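Protein angel homolog 2 (Homo sapiens, PDB 6RW0) removes 2',3'-cyclic phosphates as a 2',3'-cyclic phosphatase of the CCR4/nocturin family, and may bind the 3'-untranslated regions of mRNA. Local coordinates at residues N48-V54 with A423-L429; H70-H74 with C355-S359; F84-I89 with N411-S415; L122-Y128 with C139-H145. All coordinates share one frame; numbering follows the deposited sequence.

Contact 1: N48-V54 with A423-L429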
# COMPACT_ATOMS: atom_id res chain seq x y z
N ASN A 48 -1.20 25.75 16.34
CA ASN A 48 -0.01 25.58 15.47
C ASN A 48 -0.01 24.14 14.93
O ASN A 48 0.45 23.27 15.64
CB ASN A 48 1.29 25.84 16.22
CG ASN A 48 1.44 27.29 16.63
OD1 ASN A 48 1.20 28.19 15.83
ND2 ASN A 48 1.85 27.51 17.86
N LYS A 49 -0.51 23.93 13.72
CA LYS A 49 -0.66 22.56 13.17
C LYS A 49 -0.65 22.60 11.65
O LYS A 49 -0.91 23.63 11.09
CB LYS A 49 -2.02 22.02 13.61
CG LYS A 49 -3.17 22.54 12.75
CD LYS A 49 -4.45 22.82 13.47
CE LYS A 49 -5.38 23.73 12.69
NZ LYS A 49 -5.54 23.34 11.28
N PHE A 50 -0.37 21.46 11.03
CA PHE A 50 -0.46 21.26 9.57
C PHE A 50 -1.37 20.05 9.38
O PHE A 50 -1.00 19.01 9.85
CB PHE A 50 0.92 21.05 8.94
CG PHE A 50 0.88 20.74 7.47
CD1 PHE A 50 0.60 21.71 6.54
CD2 PHE A 50 1.11 19.45 7.02
CE1 PHE A 50 0.59 21.43 5.19
CE2 PHE A 50 1.07 19.17 5.67
CZ PHE A 50 0.81 20.15 4.75
N ASP A 51 -2.51 20.19 8.72
CA ASP A 51 -3.47 19.09 8.52
C ASP A 51 -3.39 18.67 7.06
O ASP A 51 -3.24 19.52 6.23
CB ASP A 51 -4.89 19.51 8.87
CG ASP A 51 -5.14 19.71 10.35
OD1 ASP A 51 -4.29 19.38 11.14
OD2 ASP A 51 -6.22 20.20 10.68
N PHE A 52 -3.42 17.37 6.78
CA PHE A 52 -3.38 16.88 5.39
C PHE A 52 -4.05 15.53 5.34
O PHE A 52 -4.03 14.81 6.30
CB PHE A 52 -1.94 16.82 4.86
CG PHE A 52 -1.07 15.80 5.55
CD1 PHE A 52 -0.53 16.05 6.79
CD2 PHE A 52 -0.81 14.59 4.95
CE1 PHE A 52 0.26 15.11 7.41
CE2 PHE A 52 -0.01 13.65 5.57
CZ PHE A 52 0.52 13.91 6.80
N SER A 53 -4.62 15.24 4.19
CA SER A 53 -5.30 13.98 3.94
C SER A 53 -4.53 13.14 2.93
O SER A 53 -3.81 13.65 2.08
CB SER A 53 -6.72 14.22 3.43
OG SER A 53 -6.71 15.02 2.26
N VAL A 54 -4.70 11.82 3.06
CA VAL A 54 -4.02 10.82 2.25
C VAL A 54 -5.02 9.78 1.79
O VAL A 54 -5.76 9.22 2.61
CB VAL A 54 -2.90 10.11 3.04
CG1 VAL A 54 -2.21 9.05 2.15
CG2 VAL A 54 -1.89 11.08 3.59
N ALA A 423 -7.57 8.97 4.93
CA ALA A 423 -7.32 9.41 6.29
C ALA A 423 -7.01 10.90 6.29
O ALA A 423 -6.43 11.43 5.34
CB ALA A 423 -6.10 8.69 6.88
N LYS A 424 -7.36 11.56 7.39
CA LYS A 424 -6.93 12.92 7.64
C LYS A 424 -6.01 12.93 8.85
O LYS A 424 -6.37 12.41 9.92
CB LYS A 424 -8.09 13.88 7.88
CG LYS A 424 -7.60 15.33 7.99
CD LYS A 424 -8.69 16.35 7.72
CE LYS A 424 -8.57 17.51 8.70
NZ LYS A 424 -9.31 18.72 8.25
N PHE A 425 -4.85 13.54 8.68
CA PHE A 425 -3.80 13.59 9.72
C PHE A 425 -3.53 15.03 10.17
O PHE A 425 -3.79 15.94 9.44
CB PHE A 425 -2.48 13.03 9.19
CG PHE A 425 -2.50 11.57 8.87
CD1 PHE A 425 -2.56 10.61 9.86
CD2 PHE A 425 -2.45 11.14 7.56
CE1 PHE A 425 -2.58 9.27 9.55
CE2 PHE A 425 -2.48 9.80 7.26
CZ PHE A 425 -2.54 8.87 8.25
N ARG A 426 -3.01 15.15 11.38
CA ARG A 426 -2.57 16.44 11.93
C ARG A 426 -1.10 16.33 12.32
O ARG A 426 -0.76 15.42 13.04
CB ARG A 426 -3.37 16.82 13.18
CG ARG A 426 -2.80 18.04 13.89
CD ARG A 426 -3.85 18.77 14.71
NE ARG A 426 -4.90 19.28 13.88
CZ ARG A 426 -6.13 19.54 14.31
NH1 ARG A 426 -6.41 19.38 15.58
NH2 ARG A 426 -7.05 19.95 13.48
N LEU A 427 -0.25 17.24 11.87
CA LEU A 427 1.12 17.33 12.37
C LEU A 427 1.11 18.52 13.33
O LEU A 427 0.86 19.61 12.88
CB LEU A 427 2.07 17.57 11.20
CG LEU A 427 3.50 17.89 11.60
CD1 LEU A 427 4.09 16.76 12.41
CD2 LEU A 427 4.33 18.20 10.38
N GLU A 428 1.31 18.28 14.61
CA GLU A 428 1.38 19.34 15.60
C GLU A 428 2.73 20.04 15.49
O GLU A 428 3.77 19.39 15.37
CB GLU A 428 1.24 18.77 17.01
CG GLU A 428 -0.04 18.02 17.25
CD GLU A 428 -1.21 18.93 17.55
OE1 GLU A 428 -1.06 20.17 17.43
OE2 GLU A 428 -2.28 18.40 17.92
N LEU A 429 2.70 21.37 15.54
CA LEU A 429 3.90 22.19 15.38
C LEU A 429 4.20 22.99 16.64
O LEU A 429 3.37 23.07 17.54
CB LEU A 429 3.72 23.14 14.19
CG LEU A 429 3.49 22.46 12.84
CD1 LEU A 429 3.19 23.48 11.76
CD2 LEU A 429 4.71 21.64 12.47
O HOH W 1 -8.08 20.85 9.00
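Asp51 OD2 is gripped from several directions: Arg426 NH2 donates to it across the strands at 2.9 Å, Lys49 NZ adds a weak bond at 3.3 Å within its own strand, and a water donates a hydrogen bond to it. That water in turn accepts from Lys424 NZ, so a second lysine reaches the carboxylate indirectly. The other oxygen, OD1, takes Arg426 NE at 2.8 Å. This is a side-on salt bridge in which both carboxylate oxygens use their syn lone pairs and the two flat groups are only 16° from coplanar. Arg426 leaves its backbone with CG anti to N (chi1 171°) and bends at chi3 (-62°), which turns the guanidinium edge onto Asp51, while Lys49 CD rests over one guanidinium face, 3.6 Å from NE. The other face of the sheet is apolar. Phe425 CB sits over the Phe52 ring, 4.2 Å from its centroid, and Val54 CG2 meets the edge of the Phe425 ring 3.9 Å from CE2. Phe50, Phe52 and Phe425 meet residues including Phe148, Ile189 and Tyr368 of the second sheet. This antiparallel ladder, polar on one face and apolar on the other, is typical of the two-sheet sandwich of the DNase I-like fold.

Contact 2: H70-H74 with C355-S359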
# COMPACT_ATOMS: atom_id res chain seq x y z
N HIS A 70 -11.31 -14.29 -15.21
CA HIS A 70 -12.03 -15.23 -14.36
C HIS A 70 -12.36 -14.64 -12.99
O HIS A 70 -13.30 -15.12 -12.34
CB HIS A 70 -11.21 -16.52 -14.20
CG HIS A 70 -9.88 -16.30 -13.55
ND1 HIS A 70 -8.86 -15.61 -14.16
CD2 HIS A 70 -9.42 -16.64 -12.32
CE1 HIS A 70 -7.82 -15.54 -13.34
NE2 HIS A 70 -8.14 -16.17 -12.22
N LEU A 71 -11.62 -13.63 -12.53
CA LEU A 71 -11.90 -12.99 -11.25
C LEU A 71 -13.09 -12.06 -11.32
O LEU A 71 -13.62 -11.67 -10.27
CB LEU A 71 -10.69 -12.16 -10.81
CG LEU A 71 -9.40 -12.94 -10.61
CD1 LEU A 71 -8.26 -12.00 -10.23
CD2 LEU A 71 -9.54 -14.04 -9.57
N TYR A 72 -13.52 -11.69 -12.54
CA TYR A 72 -14.52 -10.64 -12.76
C TYR A 72 -15.76 -11.17 -13.47
O TYR A 72 -16.54 -10.38 -14.02
CB TYR A 72 -13.89 -9.45 -13.50
CG TYR A 72 -12.63 -9.03 -12.80
CD1 TYR A 72 -12.68 -8.48 -11.51
CD2 TYR A 72 -11.39 -9.25 -13.36
CE1 TYR A 72 -11.53 -8.14 -10.84
CE2 TYR A 72 -10.24 -8.91 -12.70
CZ TYR A 72 -10.30 -8.36 -11.44
OH TYR A 72 -9.13 -8.06 -10.80
N ARG A 73 -15.89 -12.47 -13.37
CA ARG A 73 -17.12 -13.12 -14.04
C ARG A 73 -18.48 -12.60 -13.49
O ARG A 73 -19.57 -12.53 -14.16
CB ARG A 73 -17.12 -14.62 -13.76
CG ARG A 73 -16.24 -15.48 -14.63
CD ARG A 73 -16.34 -16.97 -14.19
NE ARG A 73 -16.26 -17.11 -12.73
CZ ARG A 73 -17.12 -17.79 -11.97
NH1 ARG A 73 -18.16 -18.42 -12.51
NH2 ARG A 73 -16.94 -17.83 -10.66
N HIS A 74 -18.43 -12.12 -12.24
CA HIS A 74 -19.63 -11.64 -11.58
C HIS A 74 -20.07 -10.26 -12.06
O HIS A 74 -21.19 -9.85 -11.75
CB HIS A 74 -19.38 -11.59 -10.07
CG HIS A 74 -18.25 -10.69 -9.68
ND1 HIS A 74 -16.92 -11.05 -9.83
CD2 HIS A 74 -18.25 -9.44 -9.16
CE1 HIS A 74 -16.16 -10.06 -9.41
NE2 HIS A 74 -16.93 -9.07 -9.00
N CYS A 355 -12.75 -7.14 -3.19
CA CYS A 355 -13.86 -8.10 -3.24
C CYS A 355 -14.17 -8.51 -4.68
O CYS A 355 -15.01 -7.90 -5.35
CB CYS A 355 -15.13 -7.57 -2.59
SG CYS A 355 -16.53 -8.76 -2.54
N HIS A 356 -13.55 -9.61 -5.12
CA HIS A 356 -13.86 -10.16 -6.43
C HIS A 356 -14.29 -11.62 -6.32
O HIS A 356 -14.58 -12.09 -5.21
CB HIS A 356 -12.72 -9.93 -7.43
CG HIS A 356 -11.41 -10.52 -7.04
ND1 HIS A 356 -11.26 -11.83 -6.65
CD2 HIS A 356 -10.16 -9.98 -7.02
CE1 HIS A 356 -9.98 -12.07 -6.40
NE2 HIS A 356 -9.30 -10.96 -6.61
N SER A 357 -14.35 -12.34 -7.42
CA SER A 357 -14.92 -13.71 -7.46
C SER A 357 -14.15 -14.66 -6.54
O SER A 357 -14.74 -15.61 -6.12
CB SER A 357 -14.98 -14.24 -8.87
OG SER A 357 -16.05 -13.65 -9.59
N ARG A 358 -12.86 -14.45 -6.30
CA ARG A 358 -12.09 -15.42 -5.49
C ARG A 358 -11.57 -14.85 -4.17
O ARG A 358 -10.96 -15.61 -3.45
CB ARG A 358 -10.93 -15.94 -6.35
CG ARG A 358 -11.40 -16.72 -7.57
CD ARG A 358 -10.28 -17.41 -8.33
NE ARG A 358 -9.61 -18.43 -7.54
CZ ARG A 358 -9.97 -19.70 -7.51
NH1 ARG A 358 -11.03 -20.13 -8.18
NH2 ARG A 358 -9.27 -20.55 -6.79
N SER A 359 -11.79 -13.58 -3.85
CA SER A 359 -11.20 -13.00 -2.62
C SER A 359 -12.02 -11.83 -2.07
O SER A 359 -12.39 -10.99 -2.84
CB SER A 359 -9.78 -12.55 -2.94
OG SER A 359 -9.08 -12.18 -1.79
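The His356 imidazole is sandwiched: Leu71 CD1 lies over one face, 4.2 Å from the ring centroid, and Ser359 O stands above the opposite face, both offset toward the rim. At its edge, nearly in the ring plane, ND1 accepts the backbone N of Arg358 at 3.1 Å, which fixes the rotation of the ring. The Tyr72 ring lies oblique to His356, its CE1 4.0 Å from His356 CB, and its hydroxyl is hydrogen-bonded to Asp417. His356 stands at the mouth of a two-residue beta hairpin, with Ser357 and Arg358 forming the turn between strands 354-356 and 359-369 of the endonuclease/exonuclease/phosphatase fold. A glycine in place of His356 would probably open a gap beside Leu71 and leave the Arg358 amide without its side-chain acceptor. On the backbone side, Ser357 N donates to Leu71 O at 3.0 Å. The Ser357 hydroxyl then meets the edge of the His74 ring, OG hydrogen-bonding ND1 at 2.8 Å. His74 reaches it with CG set between the backbone N and the carbonyl carbon (chi1 59°), and its far nitrogen, NE2, donates to Leu409 O. Arg358 crosses Leu71 at about a right angle, CD lying 3.7 Å from Leu71 CD2.

Contact 3: F84-I89 with N411-S415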
# COMPACT_ATOMS: atom_id res chain seq x y z
N PHE A 84 -15.39 3.12 -19.27
CA PHE A 84 -16.38 3.19 -18.21
C PHE A 84 -15.71 3.45 -16.85
O PHE A 84 -16.15 4.31 -16.08
CB PHE A 84 -17.20 1.89 -18.16
CG PHE A 84 -18.35 1.93 -17.20
CD1 PHE A 84 -18.17 1.63 -15.86
CD2 PHE A 84 -19.61 2.29 -17.63
CE1 PHE A 84 -19.22 1.69 -14.96
CE2 PHE A 84 -20.67 2.35 -16.74
CZ PHE A 84 -20.47 2.06 -15.40
N ARG A 85 -14.64 2.72 -16.57
CA ARG A 85 -14.06 2.75 -15.23
C ARG A 85 -13.33 4.06 -14.94
O ARG A 85 -13.42 4.59 -13.83
CB ARG A 85 -13.10 1.57 -15.04
CG ARG A 85 -13.79 0.22 -15.16
CD ARG A 85 -12.94 -0.90 -14.59
NE ARG A 85 -11.60 -1.01 -15.16
CZ ARG A 85 -10.45 -0.81 -14.50
NH1 ARG A 85 -10.43 -0.44 -13.23
NH2 ARG A 85 -9.30 -0.97 -15.14
N PHE A 86 -12.53 4.56 -15.89
CA PHE A 86 -11.71 5.72 -15.57
C PHE A 86 -12.54 6.93 -15.18
O PHE A 86 -12.20 7.60 -14.19
CB PHE A 86 -10.74 6.05 -16.70
CG PHE A 86 -9.98 7.31 -16.45
CD1 PHE A 86 -9.10 7.40 -15.39
CD2 PHE A 86 -10.20 8.43 -17.23
CE1 PHE A 86 -8.42 8.59 -15.13
CE2 PHE A 86 -9.52 9.60 -16.98
CZ PHE A 86 -8.63 9.68 -15.93
N PRO A 87 -13.62 7.29 -15.88
CA PRO A 87 -14.43 8.42 -15.39
C PRO A 87 -14.93 8.25 -13.97
O PRO A 87 -14.98 9.23 -13.22
CB PRO A 87 -15.57 8.52 -16.42
CG PRO A 87 -15.00 7.92 -17.66
CD PRO A 87 -14.08 6.80 -17.19
N ASN A 88 -15.30 7.03 -13.58
CA ASN A 88 -15.73 6.79 -12.20
C ASN A 88 -14.58 6.98 -11.22
O ASN A 88 -14.76 7.59 -10.16
CB ASN A 88 -16.27 5.38 -12.08
CG ASN A 88 -17.75 5.28 -12.40
OD1 ASN A 88 -18.43 6.29 -12.58
ND2 ASN A 88 -18.24 4.06 -12.46
N ILE A 89 -13.40 6.46 -11.55
CA ILE A 89 -12.24 6.58 -10.66
C ILE A 89 -11.85 8.04 -10.50
O ILE A 89 -11.59 8.52 -9.39
CB ILE A 89 -11.08 5.73 -11.20
CG1 ILE A 89 -11.41 4.23 -11.06
CG2 ILE A 89 -9.79 6.07 -10.49
CD1 ILE A 89 -10.62 3.33 -12.00
N ASN A 411 -18.10 -2.66 -10.09
CA ASN A 411 -19.55 -2.64 -10.38
C ASN A 411 -19.85 -1.34 -11.14
O ASN A 411 -18.94 -0.63 -11.51
CB ASN A 411 -20.36 -2.91 -9.11
CG ASN A 411 -20.23 -1.83 -8.07
OD1 ASN A 411 -20.25 -0.67 -8.40
ND2 ASN A 411 -20.12 -2.22 -6.82
N GLU A 412 -21.10 -1.07 -11.42
CA GLU A 412 -21.42 0.11 -12.26
C GLU A 412 -21.07 1.40 -11.53
O GLU A 412 -21.05 2.41 -12.17
CB GLU A 412 -22.86 0.07 -12.75
CG GLU A 412 -23.88 -0.22 -11.70
CD GLU A 412 -25.13 -0.80 -12.33
OE1 GLU A 412 -26.00 -0.02 -12.61
OE2 GLU A 412 -25.16 -2.04 -12.56
N ASN A 413 -20.87 1.37 -10.22
CA ASN A 413 -20.56 2.59 -9.42
C ASN A 413 -19.12 2.62 -8.83
O ASN A 413 -18.56 3.70 -8.74
CB ASN A 413 -21.67 2.75 -8.39
CG ASN A 413 -23.04 2.84 -9.05
OD1 ASN A 413 -23.95 2.05 -8.78
ND2 ASN A 413 -23.20 3.81 -9.93
N ASN A 414 -18.57 1.50 -8.39
CA ASN A 414 -17.21 1.40 -7.80
C ASN A 414 -16.37 0.71 -8.86
O ASN A 414 -16.58 -0.44 -9.06
CB ASN A 414 -17.23 0.61 -6.50
CG ASN A 414 -18.26 1.12 -5.52
OD1 ASN A 414 -19.23 0.42 -5.24
ND2 ASN A 414 -18.04 2.31 -4.99
N SER A 415 -15.41 1.41 -9.46
CA SER A 415 -14.80 0.92 -10.69
C SER A 415 -13.42 0.29 -10.49
O SER A 415 -12.70 0.09 -11.47
CB SER A 415 -14.78 2.00 -11.76
OG SER A 415 -16.08 2.15 -12.32
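Three side chains of the helix present their edges, not their faces, to the loop 411-415. Arg85 turns its guanidinium edge to Ser415 O, which lies in the plane of the group and takes a nearly straight bond from NH1 at 2.9 Å (168°). NH1 also donates to Ile59 O, and NH2 to Leu60 O and Gln62 OE1, so the planar group joins the loop 411-415 to the segment around Ile59, Leu60 and Gln62. One turn on, the Asn88 amide holds Ser415 OG close to its own plane, ND2 donating at 2.9 Å. The same nitrogen reaches Glu412 O at 3.3 Å, but from well above that carbonyl's plane and with a poorer angle of 141°. Phe84 has CG anti to its backbone N (chi1 -173°), a torsion that carries its ring edge to the same oxygen, CZ lying 3.3 Å from Glu412 O. Ser415 CB packs on the helix, 3.7 Å from Arg85 CB. Substituting a leucine for Arg85 is likely to leave Ser415 O without its donor and let the loop shift. Asn411 OD1 shapes that loop from within by accepting Asn413 N, an Asx turn, and Asn414 N, which extends it to an Asx motif, just before the Ser-Asp-His sequence characteristic of this enzyme family.

Contact 4: L122-Y128 with C139-H145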
# COMPACT_ATOMS: atom_id res chain seq x y z
N LEU A 122 -6.17 18.84 -11.72
CA LEU A 122 -6.76 19.01 -10.40
C LEU A 122 -5.79 19.62 -9.40
O LEU A 122 -6.17 19.82 -8.23
CB LEU A 122 -7.25 17.66 -9.86
CG LEU A 122 -8.38 16.96 -10.61
CD1 LEU A 122 -8.70 15.60 -10.01
CD2 LEU A 122 -9.63 17.85 -10.64
N GLY A 123 -4.55 19.94 -9.77
CA GLY A 123 -3.60 20.59 -8.88
C GLY A 123 -2.59 19.63 -8.28
O GLY A 123 -1.94 20.03 -7.37
N TYR A 124 -2.48 18.42 -8.80
CA TYR A 124 -1.52 17.45 -8.24
C TYR A 124 -0.22 17.44 -9.03
O TYR A 124 -0.26 17.56 -10.22
CB TYR A 124 -2.04 16.02 -8.33
CG TYR A 124 -3.18 15.72 -7.40
CD1 TYR A 124 -2.97 15.45 -6.07
CD2 TYR A 124 -4.48 15.74 -7.86
CE1 TYR A 124 -4.02 15.20 -5.22
CE2 TYR A 124 -5.54 15.50 -7.02
CZ TYR A 124 -5.31 15.21 -5.69
OH TYR A 124 -6.34 14.98 -4.85
N HIS A 125 0.90 17.31 -8.35
CA HIS A 125 2.18 16.95 -8.96
C HIS A 125 2.24 15.42 -8.85
O HIS A 125 2.06 14.95 -7.78
CB HIS A 125 3.33 17.58 -8.22
CG HIS A 125 4.60 17.11 -8.82
ND1 HIS A 125 5.00 17.54 -10.02
CD2 HIS A 125 5.45 16.14 -8.47
CE1 HIS A 125 6.09 16.93 -10.36
NE2 HIS A 125 6.38 16.12 -9.42
N CYS A 126 2.55 14.70 -9.92
CA CYS A 126 2.51 13.24 -9.95
C CYS A 126 3.89 12.65 -10.20
O CYS A 126 4.61 13.10 -11.10
CB CYS A 126 1.59 12.77 -11.08
SG CYS A 126 -0.11 13.34 -10.92
N GLU A 127 4.23 11.61 -9.43
CA GLU A 127 5.46 10.85 -9.64
C GLU A 127 5.13 9.37 -9.76
O GLU A 127 4.38 8.83 -8.93
CB GLU A 127 6.45 11.07 -8.48
CG GLU A 127 7.03 12.47 -8.41
CD GLU A 127 8.03 12.79 -9.53
OE1 GLU A 127 8.49 11.86 -10.23
OE2 GLU A 127 8.35 13.99 -9.69
N TYR A 128 5.71 8.70 -10.75
CA TYR A 128 5.38 7.33 -11.08
C TYR A 128 6.59 6.43 -10.99
O TYR A 128 7.72 6.84 -11.27
CB TYR A 128 4.88 7.28 -12.53
CG TYR A 128 4.37 5.99 -13.11
CD1 TYR A 128 3.35 5.26 -12.50
CD2 TYR A 128 4.83 5.54 -14.34
CE1 TYR A 128 2.85 4.11 -13.07
CE2 TYR A 128 4.33 4.39 -14.92
CZ TYR A 128 3.35 3.68 -14.29
OH TYR A 128 2.86 2.56 -14.91
N CYS A 139 3.21 2.06 -9.34
CA CYS A 139 2.76 2.90 -8.25
C CYS A 139 2.93 4.37 -8.61
O CYS A 139 3.91 4.76 -9.26
CB CYS A 139 3.61 2.66 -7.00
SG CYS A 139 3.41 1.08 -6.22
N ALA A 140 2.02 5.20 -8.13
CA ALA A 140 2.16 6.64 -8.25
C ALA A 140 1.96 7.27 -6.88
O ALA A 140 1.15 6.80 -6.09
CB ALA A 140 1.18 7.23 -9.26
N ILE A 141 2.73 8.32 -6.61
CA ILE A 141 2.46 9.20 -5.47
C ILE A 141 2.26 10.60 -6.03
O ILE A 141 3.11 11.11 -6.76
CB ILE A 141 3.57 9.19 -4.41
CG1 ILE A 141 3.77 7.80 -3.82
CG2 ILE A 141 3.21 10.17 -3.29
CD1 ILE A 141 5.00 7.67 -2.89
N CYS A 142 1.12 11.20 -5.71
CA CYS A 142 0.74 12.50 -6.21
C CYS A 142 0.41 13.38 -5.01
O CYS A 142 -0.07 12.90 -3.99
CB CYS A 142 -0.50 12.38 -7.10
SG CYS A 142 -0.41 11.04 -8.34
N PHE A 143 0.66 14.67 -5.11
CA PHE A 143 0.39 15.56 -3.96
C PHE A 143 -0.01 16.94 -4.49
O PHE A 143 0.39 17.31 -5.55
CB PHE A 143 1.61 15.62 -3.04
CG PHE A 143 2.81 16.23 -3.69
CD1 PHE A 143 3.78 15.46 -4.29
CD2 PHE A 143 2.91 17.60 -3.76
CE1 PHE A 143 4.85 16.06 -4.90
CE2 PHE A 143 3.99 18.20 -4.37
CZ PHE A 143 4.95 17.42 -4.93
N LYS A 144 -0.86 17.63 -3.75
CA LYS A 144 -1.31 18.97 -4.18
C LYS A 144 -0.10 19.90 -4.10
O LYS A 144 0.46 20.00 -3.05
CB LYS A 144 -2.44 19.47 -3.27
CG LYS A 144 -3.75 18.74 -3.46
CD LYS A 144 -4.33 18.90 -4.82
CE LYS A 144 -5.80 18.56 -4.88
NZ LYS A 144 -6.60 19.56 -4.16
N HIS A 145 0.22 20.64 -5.16
CA HIS A 145 1.39 21.55 -5.10
C HIS A 145 1.10 22.75 -4.19
O HIS A 145 2.04 23.32 -3.74
CB HIS A 145 1.98 21.84 -6.48
CG HIS A 145 1.00 22.10 -7.53
ND1 HIS A 145 0.22 23.22 -7.52
CD2 HIS A 145 0.71 21.43 -8.66
CE1 HIS A 145 -0.55 23.21 -8.58
NE2 HIS A 145 -0.27 22.12 -9.29
O HOH W 2 -0.81 20.53 -11.57
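A beta hairpin, strands 124-130 and 137-144, closes one edge of a sheet of the endonuclease/exonuclease/phosphatase fold, and its outer strand begins directly after helix 108-121. Gly123 makes the exit from that helix as a Schellman motif with positive phi, and its carbonyl is at once used by the hairpin: His145 N donates to Gly123 O at 3.1 Å. The ladder continues with paired bonds between His125 and Phe143 and between Glu127 and Ile141. Side chains reinforce it on both faces. His125 CB rests over the Phe143 ring, 4.0 Å from its centroid, and the two side chains run alongside each other, their rings oblique with planes 48° apart. Phe143 has CG between the backbone N and the carbonyl carbon (chi1 65°), which brings its ring against His125. The imidazole is held in turn by its neighbour but one, His125 NE2 donating to Glu127 OE2 at 2.9 Å, close to the ring plane. On the opposite face of the sheet, Cys126 SG and Cys142 SG touch at 3.5 Å, and both side chains pack against Leu119 of the helix. At the open end of the hairpin, the Lys144 chain bends over Tyr124 on its way to a salt bridge with Asp97, while the Tyr124 hydroxyl donates to Ala98 O. The lysine's CE methylene lies over the tyrosine face, 3.5 Å from CZ.

How the contacts relate
Contacts 1 and 4 belong to one mixed sheet, with centres 18 Å apart; strand 100-107 lies between their strand pairs, joined to 49-58 on one side and 137-144 on the other. Contacts 2 and 3 sit nearer the bound magnesium ion: the Tyr72 side chain is about 5 Å from it and that of Arg85 about 9 Å, against about 12 Å for Cys139 of contact 4. Their centres are 16 Å apart and their nearest atoms about 7 Å. Their segments alternate along the chain, so the two contacts cross in sequence without touching. Contact 1, joining an early strand to the C-terminal one, brackets the other three in sequence and lies 37 Å, centre to centre, from contact 2, across the chain's middle.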